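Local structure of THB11 (Chlamydomonas reinhardtii, 6TD7) at residues Phe60-Gly66 with Arg122-Tyr126. The protein binds heme through its truncated-hemoglobin domain, probably serving as an oxygen-binding protein, and may also act in nitrite reduction. Sequence-based numbering, arbitrary orientation. Where two conformers were deposited one is given.
Sequences FVSWLFG and RMLPY. With HEM (protoporphyrin IX containing Fe), chain B.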
loop_
_atom_site.group_PDB
_atom_site.type_symbol
_atom_site.label_atom_id
_atom_site.label_comp_id
_atom_site.label_asym_id
_atom_site.label_seq_id
_atom_site.Cartn_x
_atom_site.Cartn_y
_atom_site.Cartn_z
ATOM N N PHE A 60 1.381 8.693 0.450
ATOM C CA PHE A 60 0.163 7.897 0.541
ATOM C C PHE A 60 -0.019 7.311 1.937
ATOM O O PHE A 60 -1.131 7.319 2.480
ATOM C CB PHE A 60 0.195 6.783 -0.514
ATOM C CG PHE A 60 -1.035 5.928 -0.521
ATOM C CD1 PHE A 60 -2.175 6.339 -1.190
ATOM C CD2 PHE A 60 -1.058 4.722 0.154
ATOM C CE1 PHE A 60 -3.311 5.565 -1.185
ATOM C CE2 PHE A 60 -2.190 3.949 0.170
ATOM C CZ PHE A 60 -3.323 4.372 -0.503
ATOM N N VAL A 61 1.050 6.775 2.528
ATOM C CA VAL A 61 0.932 6.181 3.855
ATOM C C VAL A 61 0.600 7.249 4.887
ATOM O O VAL A 61 -0.180 7.012 5.817
ATOM C CB VAL A 61 2.223 5.428 4.225
ATOM C CG1 VAL A 61 2.178 4.969 5.679
ATOM C CG2 VAL A 61 2.412 4.255 3.302
ATOM N N SER A 62 1.196 8.435 4.747
ATOM C CA SER A 62 0.892 9.538 5.650
ATOM C C SER A 62 -0.580 9.917 5.576
ATOM O O SER A 62 -1.216 10.174 6.604
ATOM C CB SER A 62 1.773 10.742 5.314
ATOM O OG SER A 62 1.526 11.833 6.185
ATOM N N TRP A 63 -1.137 9.976 4.361
ATOM C CA TRP A 63 -2.569 10.204 4.206
ATOM C C TRP A 63 -3.376 9.062 4.814
ATOM O O TRP A 63 -4.385 9.288 5.492
ATOM C CB TRP A 63 -2.919 10.355 2.721
ATOM C CG TRP A 63 -4.393 10.193 2.425
ATOM C CD1 TRP A 63 -5.349 11.161 2.501
ATOM C CD2 TRP A 63 -5.070 8.994 2.008
ATOM N NE1 TRP A 63 -6.576 10.647 2.162
ATOM C CE2 TRP A 63 -6.433 9.320 1.852
ATOM C CE3 TRP A 63 -4.655 7.682 1.748
ATOM C CZ2 TRP A 63 -7.389 8.380 1.455
ATOM C CZ3 TRP A 63 -5.605 6.747 1.349
ATOM C CH2 TRP A 63 -6.954 7.104 1.204
ATOM N N LEU A 64 -2.928 7.828 4.585
ATOM C CA LEU A 64 -3.712 6.660 4.969
ATOM C C LEU A 64 -3.960 6.614 6.470
ATOM O O LEU A 64 -5.070 6.294 6.910
ATOM C CB LEU A 64 -2.995 5.395 4.510
ATOM C CG LEU A 64 -3.648 4.060 4.854
ATOM C CD1 LEU A 64 -4.922 3.862 4.078
ATOM C CD2 LEU A 64 -2.663 2.948 4.564
ATOM N N PHE A 65 -2.938 6.893 7.275
ATOM C CA PHE A 65 -3.094 6.903 8.724
ATOM C C PHE A 65 -3.428 8.287 9.262
ATOM O O PHE A 65 -3.433 8.488 10.482
ATOM C CB PHE A 65 -1.833 6.352 9.387
ATOM C CG PHE A 65 -1.646 4.875 9.179
ATOM C CD1 PHE A 65 -2.297 3.960 9.987
ATOM C CD2 PHE A 65 -0.835 4.403 8.161
ATOM C CE1 PHE A 65 -2.127 2.603 9.792
ATOM C CE2 PHE A 65 -0.671 3.049 7.959
ATOM C CZ PHE A 65 -1.315 2.150 8.776
ATOM N N GLY A 66 -3.744 9.233 8.384
ATOM C CA GLY A 66 -4.061 10.576 8.790
ATOM C C GLY A 66 -5.533 10.758 9.085
ATOM O O GLY A 66 -6.295 9.796 9.229
ATOM N N ARG A 122 -10.025 2.171 3.524
ATOM C CA ARG A 122 -9.507 3.377 2.894
ATOM C C ARG A 122 -8.631 3.051 1.693
ATOM O O ARG A 122 -8.565 3.835 0.739
ATOM C CB ARG A 122 -8.699 4.183 3.904
ATOM C CG ARG A 122 -9.435 5.340 4.512
ATOM C CD ARG A 122 -8.461 6.274 5.205
ATOM N NE ARG A 122 -8.705 7.658 4.822
ATOM C CZ ARG A 122 -8.150 8.706 5.416
ATOM N NH1 ARG A 122 -7.312 8.532 6.433
ATOM N NH2 ARG A 122 -8.445 9.928 4.992
ATOM N N MET A 123 -7.962 1.901 1.731
ATOM C CA MET A 123 -7.040 1.512 0.675
ATOM C C MET A 123 -7.753 0.839 -0.488
ATOM O O MET A 123 -7.261 0.885 -1.620
ATOM C CB MET A 123 -5.988 0.564 1.245
ATOM C CG MET A 123 -4.866 0.243 0.289
ATOM S SD MET A 123 -3.741 -0.987 0.966
ATOM C CE MET A 123 -3.179 -0.168 2.455
ATOM N N LEU A 124 -8.900 0.215 -0.224
ATOM C CA LEU A 124 -9.553 -0.589 -1.250
ATOM C C LEU A 124 -9.844 0.183 -2.528
ATOM O O LEU A 124 -9.601 -0.368 -3.615
ATOM C CB LEU A 124 -10.845 -1.192 -0.687
ATOM C CG LEU A 124 -11.710 -1.947 -1.698
ATOM C CD1 LEU A 124 -10.903 -3.022 -2.406
ATOM C CD2 LEU A 124 -12.918 -2.554 -0.997
ATOM N N PRO A 125 -10.353 1.413 -2.491
ATOM C CA PRO A 125 -10.628 2.123 -3.749
ATOM C C PRO A 125 -9.424 2.200 -4.682
ATOM O O PRO A 125 -9.595 2.350 -5.897
ATOM C CB PRO A 125 -11.065 3.517 -3.272
ATOM C CG PRO A 125 -11.577 3.298 -1.875
ATOM C CD PRO A 125 -10.709 2.216 -1.305
ATOM N N TYR A 126 -8.209 2.088 -4.153
ATOM C CA TYR A 126 -7.031 2.281 -4.995
ATOM C C TYR A 126 -6.702 1.057 -5.822
ATOM O O TYR A 126 -5.882 1.161 -6.741
ATOM C CB TYR A 126 -5.865 2.746 -4.126
ATOM C CG TYR A 126 -6.165 4.168 -3.772
ATOM C CD1 TYR A 126 -5.858 5.188 -4.654
ATOM C CD2 TYR A 126 -6.874 4.479 -2.622
ATOM C CE1 TYR A 126 -6.192 6.486 -4.374
ATOM C CE2 TYR A 126 -7.213 5.779 -2.333
ATOM C CZ TYR A 126 -6.870 6.777 -3.215
ATOM O OH TYR A 126 -7.201 8.079 -2.948
HETATM C CHA HEM B . 4.472 3.165 -6.467
HETATM C CHB HEM B . 4.838 -1.625 -7.323
HETATM C CHC HEM B . 1.268 -2.609 -4.178
HETATM C CHD HEM B . 0.570 2.220 -3.653
HETATM C C1A HEM B . 4.923 1.953 -6.960
HETATM C C2A HEM B . 6.056 1.705 -7.840
HETATM C C3A HEM B . 6.131 0.387 -8.054
HETATM C C4A HEM B . 5.064 -0.261 -7.331
HETATM C CMA HEM B . 7.176 -0.350 -8.916
HETATM C CAA HEM B . 7.045 2.739 -8.429
HETATM C CBA HEM B . 6.341 3.837 -9.208
HETATM C CGA HEM B . 7.332 4.933 -9.522
HETATM O O1A HEM B . 7.026 5.755 -10.423
HETATM O O2A HEM B . 8.415 4.992 -8.880
HETATM C C1B HEM B . 3.954 -2.305 -6.510
HETATM C C2B HEM B . 3.866 -3.743 -6.372
HETATM C C3B HEM B . 2.880 -4.028 -5.517
HETATM C C4B HEM B . 2.304 -2.777 -5.068
HETATM C CMB HEM B . 4.755 -4.770 -7.105
HETATM C CAB HEM B . 2.462 -5.454 -5.091
HETATM C CBB HEM B . 1.301 -5.699 -4.480
HETATM C C1C HEM B . 0.809 -1.375 -3.767
HETATM C C2C HEM B . -0.219 -1.194 -2.780
HETATM C C3C HEM B . -0.436 0.111 -2.637
HETATM C C4C HEM B . 0.474 0.843 -3.507
HETATM C CMC HEM B . -0.967 -2.333 -2.051
HETATM C CAC HEM B . -1.476 0.693 -1.663
HETATM C CBC HEM B . -2.155 1.787 -2.005
HETATM C C1D HEM B . 1.613 2.881 -4.287
HETATM C C2D HEM B . 1.943 4.284 -4.152
HETATM C C3D HEM B . 3.005 4.540 -4.929
HETATM C C4D HEM B . 3.414 3.313 -5.579
HETATM C CMD HEM B . 1.177 5.288 -3.266
HETATM C CAD HEM B . 3.735 5.885 -5.083
HETATM C CBD HEM B . 3.108 6.811 -6.105
HETATM C CGD HEM B . 3.896 8.083 -5.949
HETATM O O1D HEM B . 3.412 9.008 -5.244
HETATM O O2D HEM B . 5.025 8.151 -6.500
HETATM N NA HEM B . 4.346 0.725 -6.677
HETATM N NB HEM B . 2.986 -1.744 -5.695
HETATM N NC HEM B . 1.222 -0.111 -4.186
HETATM N ND HEM B . 2.532 2.326 -5.164
HETATM FE FE HEM B . 2.774 0.343 -5.402
#
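In this truncated hemoglobin, the C-terminal end of helix 50-64 packs against the junction of helices 113-123 and 125-131 beside the heme. Polar contacts gather at the helix end, where the last carbonyl, Leu64 O, has no further helical turn to bond to. Arg122 is long enough to reach it and the following loop: its NH1 makes weak hydrogen bonds to Leu64 O and to the loop carbonyl Gly66 O, both 3.2 Å, while NH2 binds the carbonyl of Pro67. The guanidinium also lies over the Trp63 indole in an off-centre cation-pi contact, CZ 4.3 Å from the centroid of the five-membered ring; the indole NE1 is hydrogen-bonded to the carbonyl of Val70. Flat rings can meet edge to face and fill the gap between helix and junction: Phe60 turns its edge to the face of Tyr126, centroids 5.3 Å apart and planes at 79°. The indole is wide enough to touch Tyr126 as well as Arg122, Trp63 CH2 lying 3.8 Å from Tyr126 CE2. Apolar packing fills the buried side: the flexible Met123 sets CE 3.8 Å from Leu64 CD2. Phe60 and Met123 also line the heme pocket, with Phe60 CE2 3.1 Å from heme CBC and Met123 SD 3.9 Å from heme CAC. The chemistry is thus graded, from a cation bonding to carbonyls at and just beyond the helix end, through aromatic rings, to a greasy wall suited to the porphyrin edge.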